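Local coordinates for protein SusD homolog (Bacteroides ovatus, PDB 4F53) that probably binds mucin O-glycans at the cell surface as a SusD-like outer-membrane lipoprotein, presumably handing sugars to a partner transporter, at residues D239-K244 / I332-A337; N34-M39 / S181-Y186; M40-N45 / K244-N249; R120-L125 / N198-R203. All coordinates share one frame; numbering follows the deposited sequence. Where two conformers were deposited one is given.

Overall arrangement
Contacts 1, 2 and 3 form a continuous cluster. About 11 Å separates the centres of contacts 1 and 2, and likewise those of contacts 2 and 3; the centres of contacts 1 and 3 are about 13 Å apart. Strand 241-243 of contact 1 runs on through Lys244 into the loop of contact 3, and Arg243 NH2 meets Glu42 OE1 at 3.0 Å in a salt bridge. Arg184 of contact 2 reaches the same loop. Contact 4, between two helices, meets contact 1 at Phe335, which packs on Ser199, Leu200 and Arg203, and contact 2 at Met39, but its nearest atoms stay about 6 Å from contact 3. A bound calcium ion lies about 9 Å from the side chain of Ala337.

Contact 1: residues D239-K244 / I332-A337; sequences DGAYRK and IVVFRA
Backbone hydrogen bonds dominate this contact between strands 241-243 and 332-335, whose directions differ by 150°. At one end Arg243 and Ile332 form a hydrogen-bonded pair: Arg243 N gives to Ile332 O at 2.8 Å, and Ile332 N returns a bond to Arg243 O. At the other end Ala241 N donates to Phe335 O at 2.7 Å, nearly straight at 169°. Between them the register slips by one residue. Ala241 O takes both Phe335 N, at 3.1 Å along a lone pair, and Val334 N, at 2.9 Å from above the carbonyl plane, so two residues face one: a classic beta bulge.

Apolar contacts follow the strands. Ala241 CB sits 4.0 Å from Val334 CB, while Val333 CG2 lies in the plane of the Tyr242 ring at its edge, 4.0 Å from Tyr242 CE1.

The polar side-chain contacts gather at the Tyr242 hydroxyl. With CG anti to the carbonyl carbon, the ring carries Tyr242 OH to Arg336, whose NH1 gives it a weak bond at 3.2 Å; Arg336 NH2 is held more firmly by Phe439 O. Tyr242 OH also donates to a water at 2.6 Å, and that water accepts from Ala337 N. The hydroxyl thus links a guanidinium and, through water, a backbone amide just past the strand, so polar side chains and solvent extend the pairing where backbone bonding between the strands stops.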
# COMPACT_ATOMS: atom_id res chain seq x y z
N ASP A 239 -1.30 -8.07 17.21
CA ASP A 239 -1.20 -6.62 17.36
C ASP A 239 -1.57 -5.91 16.05
O ASP A 239 -1.86 -4.71 16.06
CB ASP A 239 0.21 -6.17 17.78
CG ASP A 239 0.65 -6.61 19.15
OD1 ASP A 239 -0.21 -6.75 20.05
OD2 ASP A 239 1.87 -6.76 19.35
N GLY A 240 -1.55 -6.66 14.94
CA GLY A 240 -1.88 -6.15 13.60
C GLY A 240 -3.25 -5.52 13.52
O GLY A 240 -4.14 -5.91 14.26
N ALA A 241 -3.43 -4.53 12.62
CA ALA A 241 -4.71 -3.83 12.44
C ALA A 241 -5.47 -4.43 11.25
O ALA A 241 -5.01 -4.37 10.11
CB ALA A 241 -4.49 -2.33 12.25
N TYR A 242 -6.62 -5.05 11.56
CA TYR A 242 -7.52 -5.73 10.61
C TYR A 242 -8.93 -5.25 10.90
O TYR A 242 -9.38 -5.38 12.03
CB TYR A 242 -7.43 -7.27 10.75
CG TYR A 242 -6.02 -7.78 10.55
CD1 TYR A 242 -5.52 -8.02 9.27
CD2 TYR A 242 -5.18 -8.02 11.63
CE1 TYR A 242 -4.22 -8.46 9.08
CE2 TYR A 242 -3.87 -8.46 11.45
CZ TYR A 242 -3.40 -8.68 10.17
OH TYR A 242 -2.12 -9.15 9.98
N ARG A 243 -9.59 -4.65 9.92
CA ARG A 243 -10.94 -4.12 10.15
C ARG A 243 -12.01 -5.13 9.81
O ARG A 243 -12.01 -5.70 8.72
CB ARG A 243 -11.17 -2.81 9.36
CG ARG A 243 -12.40 -2.03 9.84
CD ARG A 243 -12.55 -0.66 9.20
NE ARG A 243 -13.96 -0.34 8.91
CZ ARG A 243 -14.68 -0.88 7.91
NH1 ARG A 243 -14.12 -1.77 7.08
NH2 ARG A 243 -15.95 -0.53 7.73
N LYS A 244 -12.95 -5.33 10.74
CA LYS A 244 -14.12 -6.20 10.54
C LYS A 244 -15.03 -5.41 9.62
O LYS A 244 -15.42 -4.26 9.95
CB LYS A 244 -14.77 -6.60 11.88
CG LYS A 244 -16.12 -7.30 11.72
CD LYS A 244 -16.76 -7.62 13.04
CE LYS A 244 -18.07 -8.34 12.87
NZ LYS A 244 -18.73 -8.59 14.18
N ILE A 332 -10.50 -6.54 6.37
CA ILE A 332 -9.68 -5.65 5.56
C ILE A 332 -8.32 -5.50 6.30
O ILE A 332 -8.28 -5.39 7.51
CB ILE A 332 -10.43 -4.33 5.29
CG1 ILE A 332 -11.52 -4.59 4.20
CG2 ILE A 332 -9.45 -3.27 4.84
CD1 ILE A 332 -12.37 -3.44 3.80
N VAL A 333 -7.21 -5.61 5.55
CA VAL A 333 -5.87 -5.54 6.10
C VAL A 333 -5.44 -4.08 6.14
O VAL A 333 -5.30 -3.46 5.09
CB VAL A 333 -4.88 -6.44 5.29
CG1 VAL A 333 -3.44 -6.27 5.78
CG2 VAL A 333 -5.31 -7.92 5.32
N VAL A 334 -5.23 -3.54 7.37
CA VAL A 334 -4.88 -2.12 7.52
C VAL A 334 -3.36 -1.94 7.78
O VAL A 334 -2.73 -1.14 7.10
CB VAL A 334 -5.75 -1.41 8.60
CG1 VAL A 334 -5.40 0.07 8.71
CG2 VAL A 334 -7.25 -1.59 8.32
N PHE A 335 -2.79 -2.68 8.74
CA PHE A 335 -1.39 -2.55 9.10
C PHE A 335 -0.95 -3.83 9.82
O PHE A 335 -1.31 -4.08 10.98
CB PHE A 335 -1.20 -1.29 9.98
CG PHE A 335 0.19 -0.70 10.11
CD1 PHE A 335 1.33 -1.46 9.87
CD2 PHE A 335 0.37 0.61 10.58
CE1 PHE A 335 2.60 -0.93 10.07
CE2 PHE A 335 1.64 1.14 10.76
CZ PHE A 335 2.75 0.37 10.49
N ARG A 336 -0.18 -4.64 9.11
CA ARG A 336 0.31 -5.92 9.61
C ARG A 336 1.48 -5.75 10.56
O ARG A 336 2.35 -4.90 10.33
CB ARG A 336 0.77 -6.79 8.44
CG ARG A 336 -0.30 -7.13 7.41
CD ARG A 336 0.23 -8.32 6.65
NE ARG A 336 -0.65 -8.80 5.59
CZ ARG A 336 -1.62 -9.69 5.75
NH1 ARG A 336 -1.91 -10.15 6.96
NH2 ARG A 336 -2.33 -10.10 4.72
N ALA A 337 1.55 -6.61 11.59
CA ALA A 337 2.67 -6.65 12.55
C ALA A 337 3.95 -7.11 11.84
O ALA A 337 5.01 -6.64 12.19
CB ALA A 337 2.35 -7.59 13.72
O HOH W 1 -0.45 -8.75 11.99

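Contact 2: residues N34-M39 / S181-Y186; sequences NLQDLM and SADRIY
An Asx turn in the loop between helices 152-173 and 190-207 receives the side chain of Gln36, from helix 25-37. Asp183 OD1 accepts from Ile185 N, two residues on, at 2.9 Å, and from Tyr186 N, three residues on, at 3.0 Å and 170°. Gln36 NE2 adds a third bond at 2.8 Å to Asp183 OD1. The two backbone amides meet Asp183 OD1 from one side of the carboxylate plane and Gln36 NE2 from the other, all well out of the plane; the amide and carboxylate planes stand 61° apart.

Gln36 reaches this oxygen because its chain is extended, with CG anti to the backbone N (chi1 -174°). Gln36 OE1 takes Arg184 N along a lone pair at 3.0 Å, so the amide bonds at both ends and its flip is fixed. Asp183 OD2 is held separately by Gly188 N and Trp193 NE1.

Beside the amide, Ile185 runs past Gln36 in the opposite direction. Ile185 CD1 comes 3.7 Å from Gln36 CG and 3.5 Å from Met39 CE, the latter tighter than usual for two carbons. The bonds to Ile185 N and Tyr186 N together make an Asx motif, to which a helix glutamine supplies a third donor.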
# COMPACT_ATOMS: atom_id res chain seq x y z
N ASN A 34 -16.61 6.08 10.29
CA ASN A 34 -16.42 6.42 8.89
C ASN A 34 -14.93 6.85 8.67
O ASN A 34 -14.32 6.49 7.67
CB ASN A 34 -17.44 7.51 8.45
CG ASN A 34 -18.92 7.24 8.72
OD1 ASN A 34 -19.37 6.10 8.99
ND2 ASN A 34 -19.75 8.28 8.64
N LEU A 35 -14.37 7.62 9.62
CA LEU A 35 -12.98 8.08 9.53
C LEU A 35 -12.04 6.89 9.59
O LEU A 35 -11.10 6.82 8.79
CB LEU A 35 -12.65 9.10 10.64
CG LEU A 35 -13.49 10.42 10.68
CD1 LEU A 35 -12.95 11.34 11.74
CD2 LEU A 35 -13.51 11.16 9.32
N GLN A 36 -12.34 5.92 10.47
CA GLN A 36 -11.53 4.70 10.61
C GLN A 36 -11.51 3.89 9.30
O GLN A 36 -10.47 3.38 8.89
CB GLN A 36 -12.07 3.85 11.76
CG GLN A 36 -11.21 2.66 12.07
CD GLN A 36 -11.80 1.79 13.13
OE1 GLN A 36 -12.79 1.07 12.92
NE2 GLN A 36 -11.20 1.82 14.30
N ASP A 37 -12.66 3.79 8.65
CA ASP A 37 -12.82 3.02 7.43
C ASP A 37 -11.93 3.51 6.28
O ASP A 37 -11.42 2.69 5.52
CB ASP A 37 -14.30 3.08 7.01
CG ASP A 37 -14.58 2.46 5.65
OD1 ASP A 37 -14.12 1.33 5.40
OD2 ASP A 37 -15.20 3.13 4.81
N LEU A 38 -11.74 4.82 6.15
CA LEU A 38 -11.03 5.44 5.03
C LEU A 38 -9.52 5.17 5.01
O LEU A 38 -8.87 5.48 3.99
CB LEU A 38 -11.34 6.96 4.93
CG LEU A 38 -12.81 7.23 4.53
CD1 LEU A 38 -13.23 8.65 4.89
CD2 LEU A 38 -13.08 6.86 3.05
N MSE A 39 -8.96 4.52 6.05
CA MSE A 39 -7.53 4.15 6.02
C MSE A 39 -7.26 3.09 4.93
O MSE A 39 -6.18 3.03 4.36
CB MSE A 39 -7.08 3.60 7.39
CG MSE A 39 -7.24 4.63 8.52
SE MSE A 39 -6.20 4.13 10.08
CE MSE A 39 -7.31 2.79 10.73
N SER A 181 -18.09 -0.42 19.94
CA SER A 181 -18.93 -0.15 18.78
C SER A 181 -18.35 0.97 17.89
O SER A 181 -18.76 1.06 16.73
CB SER A 181 -20.36 0.20 19.20
OG SER A 181 -20.39 1.39 19.97
N ALA A 182 -17.42 1.83 18.42
CA ALA A 182 -16.77 2.91 17.66
C ALA A 182 -15.47 2.44 17.01
O ALA A 182 -14.81 3.22 16.32
CB ALA A 182 -16.48 4.09 18.58
N ASP A 183 -15.08 1.16 17.21
CA ASP A 183 -13.80 0.65 16.70
C ASP A 183 -13.93 -0.77 16.18
O ASP A 183 -14.02 -1.72 16.95
CB ASP A 183 -12.76 0.73 17.84
CG ASP A 183 -11.36 0.20 17.55
OD1 ASP A 183 -11.04 -0.03 16.36
OD2 ASP A 183 -10.59 0.05 18.52
N ARG A 184 -13.88 -0.92 14.86
CA ARG A 184 -13.99 -2.24 14.21
C ARG A 184 -12.61 -2.82 13.92
O ARG A 184 -12.50 -3.80 13.17
CB ARG A 184 -14.83 -2.14 12.92
CG ARG A 184 -16.25 -1.63 13.17
CD ARG A 184 -17.08 -1.57 11.89
NE ARG A 184 -17.46 -2.91 11.42
CZ ARG A 184 -18.46 -3.63 11.93
NH1 ARG A 184 -19.20 -3.15 12.92
NH2 ARG A 184 -18.71 -4.84 11.47
N ILE A 185 -11.56 -2.26 14.52
CA ILE A 185 -10.20 -2.76 14.35
C ILE A 185 -9.70 -3.39 15.66
O ILE A 185 -9.25 -4.53 15.63
CB ILE A 185 -9.23 -1.65 13.81
CG1 ILE A 185 -9.62 -1.26 12.35
CG2 ILE A 185 -7.75 -2.12 13.89
CD1 ILE A 185 -8.84 -0.16 11.74
N TYR A 186 -9.72 -2.64 16.77
CA TYR A 186 -9.20 -3.11 18.06
C TYR A 186 -10.26 -3.19 19.15
O TYR A 186 -9.92 -3.52 20.30
CB TYR A 186 -8.04 -2.23 18.53
CG TYR A 186 -6.81 -2.31 17.66
CD1 TYR A 186 -6.20 -3.54 17.39
CD2 TYR A 186 -6.18 -1.16 17.20
CE1 TYR A 186 -5.02 -3.61 16.65
CE2 TYR A 186 -5.03 -1.22 16.42
CZ TYR A 186 -4.43 -2.45 16.18
OH TYR A 186 -3.28 -2.50 15.46

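Contact 3: residues M40-N45 / K244-N249; sequences MPEQEN and KVADHN
This is a polar contact at the surface, joining the loop and first turn of helix 44-58 to the loop that follows strand 241-243. Its centre is the buried carboxylate of Glu42, which binds three consecutive backbone amides. The side chain is extended, with CG anti to the backbone N (chi1 -176°), and so presents both oxygens to the loop. Glu42 OE1 accepts from Ala246 N at 2.8 Å and Glu42 OE2 from Asp247 N at 2.8 Å, each through its syn lone pair. His248 N, at 3.1 Å from Glu42 OE2, approaches instead from above the carboxylate plane. Arg243 forms a salt bridge with Glu42 OE1; together with the amides it would probably favour the ionised acid.

The second site is a His-carboxylate bond. His248 NE2 donates to the anti lone pair of Glu44 OE1 at 2.7 Å, close to the ring plane, although the carboxylate and ring planes are 78° apart. Across the ring, His248 ND1 donates to Asp247 OD2 at 2.6 Å, again almost in plane. Both ring nitrogens therefore give hydrogens to acids, consistent with a protonated imidazolium. A water donates to Glu42 O and to His248 O, tying the two backbones together.

Strand 332-335 packs on Glu42 and Val245 through Ile332, while helix 44-58 starts at Glu44 and helix 250-257 just after its N-cap, Asn249.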
# COMPACT_ATOMS: atom_id res chain seq x y z
N MSE A 40 -8.26 2.23 4.70
CA MSE A 40 -8.25 1.11 3.74
C MSE A 40 -9.72 0.91 3.35
O MSE A 40 -10.41 0.05 3.92
CB MSE A 40 -7.62 -0.13 4.42
CG MSE A 40 -7.17 -1.19 3.44
SE MSE A 40 -5.65 -0.60 2.33
CE MSE A 40 -4.37 -0.38 3.79
N PRO A 41 -10.25 1.82 2.49
CA PRO A 41 -11.71 1.88 2.28
C PRO A 41 -12.39 0.60 1.80
O PRO A 41 -11.89 -0.12 0.95
CB PRO A 41 -11.90 3.00 1.26
CG PRO A 41 -10.52 3.33 0.76
CD PRO A 41 -9.57 2.95 1.82
N GLU A 42 -13.56 0.34 2.40
CA GLU A 42 -14.41 -0.79 2.13
C GLU A 42 -15.33 -0.57 0.91
O GLU A 42 -15.56 -1.53 0.17
CB GLU A 42 -15.26 -1.10 3.36
CG GLU A 42 -16.12 -2.33 3.19
CD GLU A 42 -17.04 -2.66 4.34
OE1 GLU A 42 -16.66 -2.43 5.51
OE2 GLU A 42 -18.14 -3.19 4.08
N GLN A 43 -15.86 0.68 0.73
CA GLN A 43 -16.75 1.03 -0.37
C GLN A 43 -16.11 0.53 -1.67
O GLN A 43 -15.02 0.99 -2.05
CB GLN A 43 -17.03 2.54 -0.39
CG GLN A 43 -18.26 2.95 -1.22
CD GLN A 43 -18.39 4.46 -1.38
OE1 GLN A 43 -17.66 5.23 -0.77
NE2 GLN A 43 -19.31 4.92 -2.22
N GLU A 44 -16.76 -0.47 -2.30
CA GLU A 44 -16.29 -1.17 -3.49
C GLU A 44 -16.01 -0.26 -4.67
O GLU A 44 -15.03 -0.51 -5.36
CB GLU A 44 -17.24 -2.32 -3.90
CG GLU A 44 -18.66 -1.88 -4.26
CD GLU A 44 -19.61 -2.98 -4.67
OE1 GLU A 44 -19.65 -4.03 -3.99
OE2 GLU A 44 -20.36 -2.77 -5.65
N ASN A 45 -16.81 0.80 -4.89
CA ASN A 45 -16.61 1.71 -6.02
C ASN A 45 -15.56 2.79 -5.70
O ASN A 45 -15.31 3.66 -6.54
CB ASN A 45 -17.95 2.34 -6.48
CG ASN A 45 -18.77 3.00 -5.40
OD1 ASN A 45 -19.17 2.36 -4.42
ND2 ASN A 45 -19.13 4.25 -5.61
N LYS A 244 -12.95 -5.33 10.74
CA LYS A 244 -14.12 -6.20 10.54
C LYS A 244 -15.03 -5.41 9.62
O LYS A 244 -15.42 -4.26 9.95
CB LYS A 244 -14.77 -6.60 11.88
CG LYS A 244 -16.12 -7.30 11.72
CD LYS A 244 -16.76 -7.62 13.04
CE LYS A 244 -18.07 -8.34 12.87
NZ LYS A 244 -18.73 -8.59 14.18
N VAL A 245 -15.30 -5.97 8.42
CA VAL A 245 -16.09 -5.29 7.39
C VAL A 245 -17.50 -4.96 7.91
O VAL A 245 -18.06 -5.72 8.72
CB VAL A 245 -16.14 -6.03 6.02
CG1 VAL A 245 -14.74 -6.23 5.46
CG2 VAL A 245 -16.91 -7.35 6.09
N ALA A 246 -18.04 -3.82 7.48
CA ALA A 246 -19.40 -3.41 7.84
C ALA A 246 -20.40 -4.17 7.00
O ALA A 246 -21.42 -4.60 7.52
CB ALA A 246 -19.57 -1.91 7.66
N ASP A 247 -20.08 -4.40 5.71
CA ASP A 247 -20.96 -5.13 4.81
C ASP A 247 -20.20 -6.27 4.08
O ASP A 247 -20.55 -7.43 4.26
CB ASP A 247 -21.62 -4.18 3.80
CG ASP A 247 -22.71 -4.86 3.01
OD1 ASP A 247 -23.80 -5.09 3.58
OD2 ASP A 247 -22.45 -5.24 1.86
N HIS A 248 -19.21 -5.96 3.25
CA HIS A 248 -18.44 -6.99 2.56
C HIS A 248 -17.05 -6.53 2.19
O HIS A 248 -16.83 -5.34 1.97
CB HIS A 248 -19.18 -7.49 1.31
CG HIS A 248 -19.38 -6.48 0.23
ND1 HIS A 248 -20.50 -5.64 0.22
CD2 HIS A 248 -18.64 -6.24 -0.88
CE1 HIS A 248 -20.40 -4.91 -0.88
NE2 HIS A 248 -19.28 -5.23 -1.58
N ASN A 249 -16.11 -7.49 2.07
CA ASN A 249 -14.75 -7.22 1.60
C ASN A 249 -14.83 -6.94 0.08
O ASN A 249 -15.33 -7.79 -0.68
CB ASN A 249 -13.81 -8.39 1.91
CG ASN A 249 -12.37 -8.06 1.65
OD1 ASN A 249 -12.00 -7.59 0.58
ND2 ASN A 249 -11.52 -8.30 2.63
O HOH W 2 -17.39 -3.35 -0.17

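Contact 4: residues R120-L125 / N198-R203; sequences RIVVML and NSLKLR
Leu200 sends its side chain toward helix 110-131 with CG anti to the backbone N (chi1 178°), and a chi2 of 66° spreads its two methyls over different neighbours. Leu125, also with CG anti to its backbone N, reaches back toward it, and the two meet tip to tip, with Leu125 CD2 at 3.9 Å from Leu200 CD1. The other methyl, Leu200 CD2, is shared. Ile121 CG2 touches Leu200 CD2 at 3.8 Å, and Val122 CG2 also lies 3.8 Å from Leu200 CD2, both side chains crossing the leucine obliquely. In Ile121 it is the branch anti to the backbone N that makes the touch; in Val122 it is the branch anti to the carbonyl carbon.

One residue of helix 190-207 thus meets three from the facing helix, spaced one and then three positions apart, as expected for a single helical face. The short axes run 31° apart in direction and approach no closer than 11.9 Å. That is a wide separation, spanned by the lengths of the branched side chains. Arg203, one turn beyond Leu200, adds a looser contact: Leu125 CD2 sits 4.2 Å from Arg203 CD and near the edge of its guanidinium. The charged end is engaged beyond this pair, in a salt bridge with Glu339 and a cation-pi contact with Phe335.

Helix 152-173 covers the contact, with Ile166 against Ile121 and Tyr156 against Leu125. Met39 packs on Val122, and Lys201 and Leu202 of helix 190-207 pack on helix 221-231.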
# COMPACT_ATOMS: atom_id res chain seq x y z
N ARG A 120 -6.80 10.67 10.22
CA ARG A 120 -6.43 11.75 9.30
C ARG A 120 -4.99 11.60 8.80
O ARG A 120 -4.76 11.69 7.60
CB ARG A 120 -6.59 13.11 9.98
CG ARG A 120 -6.51 14.25 9.01
CD ARG A 120 -6.35 15.53 9.78
NE ARG A 120 -6.23 16.66 8.86
CZ ARG A 120 -5.67 17.82 9.17
NH1 ARG A 120 -5.17 18.01 10.38
NH2 ARG A 120 -5.60 18.79 8.27
N ILE A 121 -4.03 11.34 9.72
CA ILE A 121 -2.63 11.12 9.37
C ILE A 121 -2.49 9.92 8.40
O ILE A 121 -1.93 10.10 7.33
CB ILE A 121 -1.74 10.97 10.64
CG1 ILE A 121 -1.70 12.32 11.39
CG2 ILE A 121 -0.32 10.50 10.25
CD1 ILE A 121 -1.12 12.30 12.80
N VAL A 122 -3.07 8.75 8.73
CA VAL A 122 -2.99 7.53 7.90
C VAL A 122 -3.63 7.77 6.51
O VAL A 122 -3.04 7.37 5.49
CB VAL A 122 -3.63 6.28 8.60
CG1 VAL A 122 -3.53 5.02 7.74
CG2 VAL A 122 -3.01 6.03 9.97
N VAL A 123 -4.82 8.41 6.46
CA VAL A 123 -5.55 8.66 5.21
C VAL A 123 -4.79 9.65 4.34
O VAL A 123 -4.55 9.38 3.17
CB VAL A 123 -7.01 9.13 5.47
CG1 VAL A 123 -7.70 9.55 4.17
CG2 VAL A 123 -7.80 8.03 6.16
N MSE A 124 -4.38 10.77 4.92
CA MSE A 124 -3.68 11.81 4.18
C MSE A 124 -2.23 11.40 3.89
O MSE A 124 -1.64 11.93 2.95
CB MSE A 124 -3.83 13.18 4.87
CG MSE A 124 -5.29 13.63 4.90
SE MSE A 124 -6.07 13.76 3.10
CE MSE A 124 -7.99 13.31 3.47
N LEU A 125 -1.69 10.42 4.62
CA LEU A 125 -0.38 9.81 4.32
C LEU A 125 -0.47 9.12 2.95
O LEU A 125 0.43 9.29 2.16
CB LEU A 125 0.09 8.82 5.40
CG LEU A 125 1.48 8.16 5.23
CD1 LEU A 125 2.61 9.23 5.25
CD2 LEU A 125 1.73 7.13 6.32
N ASN A 198 2.80 4.12 17.38
CA ASN A 198 4.27 4.04 17.36
C ASN A 198 4.77 3.31 16.10
O ASN A 198 5.81 3.65 15.56
CB ASN A 198 4.80 3.36 18.61
CG ASN A 198 4.83 4.27 19.79
OD1 ASN A 198 5.43 5.36 19.74
ND2 ASN A 198 4.19 3.85 20.86
N SER A 199 4.00 2.31 15.62
CA SER A 199 4.33 1.54 14.41
C SER A 199 4.23 2.46 13.18
O SER A 199 5.05 2.34 12.28
CB SER A 199 3.39 0.35 14.28
OG SER A 199 3.59 -0.49 15.40
N LEU A 200 3.24 3.40 13.18
CA LEU A 200 3.08 4.38 12.11
C LEU A 200 4.27 5.37 12.13
O LEU A 200 4.79 5.76 11.09
CB LEU A 200 1.74 5.14 12.29
CG LEU A 200 1.41 6.24 11.27
CD1 LEU A 200 1.19 5.66 9.86
CD2 LEU A 200 0.18 7.04 11.71
N LYS A 201 4.68 5.78 13.34
CA LYS A 201 5.81 6.68 13.54
C LYS A 201 7.08 6.05 12.93
O LYS A 201 7.81 6.74 12.23
CB LYS A 201 5.98 6.99 15.05
CG LYS A 201 7.18 7.88 15.38
CD LYS A 201 7.19 8.24 16.87
CE LYS A 201 8.39 9.04 17.29
NZ LYS A 201 8.36 9.33 18.76
N LEU A 202 7.31 4.75 13.14
CA LEU A 202 8.46 4.03 12.58
C LEU A 202 8.35 3.95 11.05
O LEU A 202 9.35 4.12 10.37
CB LEU A 202 8.55 2.61 13.22
CG LEU A 202 9.56 1.62 12.66
CD1 LEU A 202 11.01 2.06 12.94
CD2 LEU A 202 9.34 0.26 13.26
N ARG A 203 7.15 3.72 10.53
CA ARG A 203 6.91 3.65 9.08
C ARG A 203 7.26 5.01 8.42
O ARG A 203 7.99 5.04 7.45
CB ARG A 203 5.45 3.24 8.76
CG ARG A 203 5.12 3.37 7.25
CD ARG A 203 3.64 3.42 6.98
NE ARG A 203 3.04 2.09 7.00
CZ ARG A 203 1.74 1.87 6.78
NH1 ARG A 203 0.92 2.88 6.55
NH2 ARG A 203 1.27 0.63 6.76